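Local coordinates for ralf, proline/betaine transporter (PDB 4D7Q), which probably acts as a guanine nucleotide exchange factor, here as an engineered fusion of a Legionella Sec7 domain with a Rickettsia capping domain, at residues L141-I146 and K255-K260; P303-E306 and Q310-E313. The protein carries 2 engineered substitutions. All blocks are in the same frame, centred on the assembly; numbering follows the deposited sequence.

Interaction 1 of 2, residues L141-I146 and K255-K260; sequences LAFQTI and KTFLSK
Leu-141 O takes two bonds from Thr-145, in the same helical turn that sends Phe-143 across to Phe-257. The contact joins helix 135-152 of the Legionella Sec7 domain to the start of helix 256-262 in the Rickettsia capping domain, a helix-to-helix contact between the two parts of an engineered fusion. Thr-145 N makes the ordinary helical bond to Leu-141 O at 2.8 Å, and Thr-145 OG1 gives the same oxygen a second one at 2.7 Å, arriving from above the carbonyl plane, 43° out of it. Threonine suits this position because its hydroxyl can fold back and bond the carbonyl of the preceding turn where the side chain is buried.

Between the helices the contact is wholly apolar. Phe-143 and Phe-257 form an offset edge-to-face pair, with centroids 5.7 Å apart and planes at 77°. The edge of Phe-257 is turned to the face of Phe-143, although CE1, the leading atom, arrives obliquely. With chi1 at 179° the ring of Phe-257 lies trans to its own amide nitrogen and extends toward Phe-143. Two large flat side chains suit the gap here, since the nearest CA atoms, those of Phe-143 and Leu-258, are still 9.1 Å apart. Leu-258 adds a branched aliphatic end, its CD1 lying 4.2 Å from Phe-143 CZ. Tyr-139 and Phe-261 extend the pair into an aromatic cluster, and Val-117 of helix 110-127 also packs on Phe-143. At the tightest meeting across the two segments, Phe-143 CD2 lies near the plane of the Phe-257 ring, 3.6 Å from its CE1.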
loop_
_atom_site.group_PDB
_atom_site.type_symbol
_atom_site.label_atom_id
_atom_site.label_comp_id
_atom_site.label_asym_id
_atom_site.label_seq_id
_atom_site.Cartn_x
_atom_site.Cartn_y
_atom_site.Cartn_z
ATOM N N LEU A 141 9.875 0.812 -14.982
ATOM C CA LEU A 141 11.221 1.121 -14.505
ATOM C C LEU A 141 11.228 1.262 -13.000
ATOM O O LEU A 141 12.172 0.792 -12.373
ATOM C CB LEU A 141 11.698 2.468 -15.067
ATOM C CG LEU A 141 12.297 2.527 -16.457
ATOM C CD1 LEU A 141 12.561 3.974 -16.823
ATOM C CD2 LEU A 141 13.593 1.703 -16.563
ATOM N N ALA A 142 10.211 1.950 -12.423
ATOM C CA ALA A 142 10.138 2.158 -10.969
ATOM C C ALA A 142 10.145 0.856 -10.182
ATOM O O ALA A 142 10.958 0.709 -9.264
ATOM C CB ALA A 142 8.935 3.008 -10.587
ATOM N N PHE A 143 9.251 -0.079 -10.532
ATOM C CA PHE A 143 9.195 -1.389 -9.877
ATOM C C PHE A 143 10.491 -2.178 -10.086
ATOM O O PHE A 143 10.960 -2.846 -9.156
ATOM C CB PHE A 143 7.957 -2.194 -10.317
ATOM C CG PHE A 143 6.765 -1.929 -9.422
ATOM C CD1 PHE A 143 6.700 -2.476 -8.139
ATOM C CD2 PHE A 143 5.745 -1.064 -9.826
ATOM C CE1 PHE A 143 5.624 -2.185 -7.293
ATOM C CE2 PHE A 143 4.656 -0.798 -8.983
ATOM C CZ PHE A 143 4.607 -1.359 -7.728
ATOM N N GLN A 144 11.100 -2.057 -11.274
ATOM C CA GLN A 144 12.372 -2.746 -11.526
ATOM C C GLN A 144 13.480 -2.210 -10.633
ATOM O O GLN A 144 14.284 -3.007 -10.146
ATOM C CB GLN A 144 12.820 -2.639 -12.997
ATOM C CG GLN A 144 13.894 -3.686 -13.390
ATOM C CD GLN A 144 13.354 -5.110 -13.355
ATOM O OE1 GLN A 144 12.170 -5.375 -13.625
ATOM N NE2 GLN A 144 14.199 -6.065 -13.000
ATOM N N THR A 145 13.569 -0.852 -10.526
ATOM C CA THR A 145 14.587 -0.101 -9.786
ATOM C C THR A 145 14.511 -0.447 -8.298
ATOM O O THR A 145 15.537 -0.714 -7.686
ATOM C CB THR A 145 14.436 1.412 -10.077
ATOM O OG1 THR A 145 14.616 1.655 -11.471
ATOM C CG2 THR A 145 15.369 2.285 -9.255
ATOM N N ILE A 146 13.296 -0.472 -7.733
ATOM C CA ILE A 146 13.094 -0.810 -6.328
ATOM C C ILE A 146 13.635 -2.227 -6.031
ATOM O O ILE A 146 14.371 -2.427 -5.057
ATOM C CB ILE A 146 11.591 -0.722 -5.953
ATOM C CG1 ILE A 146 11.053 0.736 -6.024
ATOM C CG2 ILE A 146 11.371 -1.319 -4.537
ATOM C CD1 ILE A 146 9.416 0.813 -6.015
ATOM N N LYS A 255 -3.938 -7.190 -10.927
ATOM C CA LYS A 255 -3.248 -7.113 -12.214
ATOM C C LYS A 255 -2.030 -8.015 -12.043
ATOM O O LYS A 255 -1.450 -8.048 -10.961
ATOM C CB LYS A 255 -2.802 -5.682 -12.509
ATOM C CG LYS A 255 -3.995 -4.749 -12.732
ATOM C CD LYS A 255 -3.637 -3.289 -12.525
ATOM C CE LYS A 255 -3.311 -2.967 -11.089
ATOM N NZ LYS A 255 -2.130 -2.092 -11.035
ATOM N N THR A 256 -1.707 -8.805 -13.057
ATOM C CA THR A 256 -0.603 -9.778 -13.012
ATOM C C THR A 256 0.739 -9.166 -12.694
ATOM O O THR A 256 1.513 -9.756 -11.935
ATOM C CB THR A 256 -0.562 -10.592 -14.307
ATOM O OG1 THR A 256 -0.736 -9.679 -15.385
ATOM C CG2 THR A 256 -1.652 -11.640 -14.357
ATOM N N PHE A 257 1.011 -7.971 -13.253
ATOM C CA PHE A 257 2.258 -7.242 -13.012
ATOM C C PHE A 257 2.393 -6.984 -11.489
ATOM O O PHE A 257 3.365 -7.417 -10.884
ATOM C CB PHE A 257 2.297 -5.930 -13.851
ATOM C CG PHE A 257 3.554 -5.107 -13.639
ATOM C CD1 PHE A 257 3.703 -4.307 -12.507
ATOM C CD2 PHE A 257 4.609 -5.171 -14.542
ATOM C CE1 PHE A 257 4.901 -3.594 -12.274
ATOM C CE2 PHE A 257 5.797 -4.450 -14.313
ATOM C CZ PHE A 257 5.909 -3.620 -13.206
ATOM N N LEU A 258 1.391 -6.339 -10.873
ATOM C CA LEU A 258 1.379 -6.045 -9.439
ATOM C C LEU A 258 1.561 -7.305 -8.559
ATOM O O LEU A 258 2.337 -7.274 -7.626
ATOM C CB LEU A 258 0.101 -5.274 -9.053
ATOM C CG LEU A 258 0.042 -4.728 -7.595
ATOM C CD1 LEU A 258 1.164 -3.748 -7.322
ATOM C CD2 LEU A 258 -1.277 -4.060 -7.333
ATOM N N SER A 259 0.836 -8.391 -8.871
ATOM C CA SER A 259 0.911 -9.684 -8.200
ATOM C C SER A 259 2.369 -10.205 -8.149
ATOM O O SER A 259 2.811 -10.707 -7.117
ATOM C CB SER A 259 0.038 -10.692 -8.943
ATOM O OG SER A 259 -0.209 -11.808 -8.105
ATOM N N LYS A 260 3.102 -10.101 -9.282
ATOM C CA LYS A 260 4.484 -10.561 -9.380
ATOM C C LYS A 260 5.415 -9.741 -8.502
ATOM O O LYS A 260 6.273 -10.311 -7.848
ATOM C CB LYS A 260 4.969 -10.527 -10.836
ATOM C CG LYS A 260 4.364 -11.640 -11.680
ATOM C CD LYS A 260 4.845 -11.510 -13.116
ATOM C CE LYS A 260 4.386 -12.648 -13.994
ATOM N NZ LYS A 260 4.912 -12.447 -15.365
#

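Interaction 2 of 2, residues P303-E306 and Q310-E313; sequences PLRE and QPSE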
loop_
_atom_site.group_PDB
_atom_site.type_symbol
_atom_site.label_atom_id
_atom_site.label_comp_id
_atom_site.label_asym_id
_atom_site.label_seq_id
_atom_site.Cartn_x
_atom_site.Cartn_y
_atom_site.Cartn_z
ATOM N N PRO A 303 -12.535 -4.621 7.856
ATOM C CA PRO A 303 -13.959 -4.339 7.591
ATOM C C PRO A 303 -14.012 -3.432 6.348
ATOM O O PRO A 303 -13.195 -2.515 6.212
ATOM C CB PRO A 303 -14.427 -3.579 8.844
ATOM C CG PRO A 303 -13.203 -3.053 9.470
ATOM C CD PRO A 303 -12.047 -3.910 9.061
ATOM N N LEU A 304 -14.908 -3.724 5.419
ATOM C CA LEU A 304 -14.968 -2.969 4.172
ATOM C C LEU A 304 -15.706 -1.619 4.228
ATOM O O LEU A 304 -16.876 -1.542 4.615
ATOM C CB LEU A 304 -15.519 -3.873 3.055
ATOM C CG LEU A 304 -15.141 -3.556 1.609
ATOM C CD1 LEU A 304 -13.620 -3.630 1.376
ATOM C CD2 LEU A 304 -15.852 -4.499 0.666
ATOM N N ARG A 305 -14.997 -0.552 3.813
ATOM C CA ARG A 305 -15.567 0.790 3.669
ATOM C C ARG A 305 -16.402 0.734 2.387
ATOM O O ARG A 305 -15.954 0.156 1.388
ATOM C CB ARG A 305 -14.454 1.845 3.519
ATOM C CG ARG A 305 -14.012 2.477 4.831
ATOM C CD ARG A 305 -13.022 3.616 4.605
ATOM N NE ARG A 305 -13.632 4.754 3.907
ATOM C CZ ARG A 305 -14.165 5.811 4.511
ATOM N NH1 ARG A 305 -14.190 5.885 5.836
ATOM N NH2 ARG A 305 -14.685 6.798 3.794
ATOM N N GLU A 306 -17.637 1.256 2.427
ATOM C CA GLU A 306 -18.516 1.222 1.242
ATOM C C GLU A 306 -19.131 2.584 0.967
ATOM O O GLU A 306 -19.501 3.287 1.915
ATOM C CB GLU A 306 -19.604 0.132 1.372
ATOM C CG GLU A 306 -19.062 -1.289 1.305
ATOM C CD GLU A 306 -20.112 -2.377 1.216
ATOM O OE1 GLU A 306 -20.573 -2.846 2.282
ATOM O OE2 GLU A 306 -20.467 -2.769 0.081
ATOM N N GLN A 310 -17.745 4.987 6.352
ATOM C CA GLN A 310 -17.079 4.043 7.242
ATOM C C GLN A 310 -17.751 2.660 7.201
ATOM O O GLN A 310 -18.954 2.602 6.938
ATOM C CB GLN A 310 -17.080 4.595 8.692
ATOM C CG GLN A 310 -18.364 4.436 9.500
ATOM C CD GLN A 310 -18.203 5.054 10.863
ATOM O OE1 GLN A 310 -17.784 4.401 11.829
ATOM N NE2 GLN A 310 -18.488 6.342 10.959
ATOM N N PRO A 311 -17.052 1.543 7.519
ATOM C CA PRO A 311 -17.763 0.258 7.611
ATOM C C PRO A 311 -18.691 0.293 8.833
ATOM O O PRO A 311 -18.434 1.026 9.788
ATOM C CB PRO A 311 -16.639 -0.765 7.832
ATOM C CG PRO A 311 -15.354 -0.036 7.563
ATOM C CD PRO A 311 -15.642 1.388 7.923
ATOM N N SER A 312 -19.760 -0.490 8.806
ATOM C CA SER A 312 -20.692 -0.582 9.941
ATOM C C SER A 312 -20.054 -1.393 11.064
ATOM O O SER A 312 -19.022 -2.042 10.860
ATOM C CB SER A 312 -21.972 -1.286 9.498
ATOM O OG SER A 312 -21.681 -2.550 8.920
ATOM N N GLU A 313 -20.699 -1.405 12.233
ATOM C CA GLU A 313 -20.288 -2.220 13.376
ATOM C C GLU A 313 -20.345 -3.706 12.959
ATOM O O GLU A 313 -19.482 -4.484 13.361
ATOM C CB GLU A 313 -21.232 -1.962 14.556
ATOM C CG GLU A 313 -20.587 -2.188 15.912
ATOM C CD GLU A 313 -21.460 -1.748 17.071
ATOM O OE1 GLU A 313 -21.510 -0.529 17.354
ATOM O OE2 GLU A 313 -22.110 -2.623 17.684
HETATM O O HOH W 1 -19.683 1.535 4.454
#
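The loop joining strand 297-303 to helix 313-325 in the capping domain doubles back on itself, and Pro-311 on its returning limb packs against Pro-303, Leu-304 and Arg-305 on the outgoing one. The limbs come close, with the CA atoms of Arg-305 and Pro-311 4.5 Å apart. Pro-311 points toward the outgoing limb and makes most of the contact. Its CB lies 3.7 Å from CB of Pro-303, so that two compact rings meet at an angle, and the same CB sits 3.3 Å from Leu-304 O. Proline suits such a place: its ring is rigid and apolar, and its nitrogen brings no N-H that would need a partner where the residue is buried.

Arg-305 closes the other flank with its aliphatic part, CG lying 3.7 Å from Pro-311 CD. Beyond this the chain runs extended and then bends at chi3 (66°), which brings one face of the guanidinium over the backbone of Gln-310, NH1 standing 3.7 Å from Gln-310 N. The charged end is held by salt bridges from NE to Glu-72 and from NH1 to Asp-338, which probably fix the orientation of the guanidinium. Glu-72 belongs to the Sec7 part, so that bridge spans the engineered fusion, whereas the loop contact itself lies within the Rickettsia part.

Ser-312, the N-cap of helix 313-325, turns its OG to Ser-315 N, a role for which a short hydroxyl side chain is apt. No direct hydrogen bond joins 303-306 to 310-313, but a water bridges them: it accepts from Glu-306 N at 2.9 Å and donates to Gln-310 O at 2.8 Å.

In the fold
The two contacts lie on opposite sides of the chain's centre, about 30 Å apart between centres and about 15 Å between nearest atoms, so they do not touch. The antiparallel sheet of the capping domain relates them: helix 256-262 of interaction 1 connects its outermost strand 248-252 to strand 264-271, while the loop of interaction 2 leaves strand 297-303, further into the sheet. Interaction 1 is an interdomain contact, made by an aromatic pair; interaction 2 is local to the capping domain. The capping domain nevertheless meets the Sec7 part near both places, since Lys-255 pairs with Asp-114 beside the first and Arg-305 with Glu-72 beside the second.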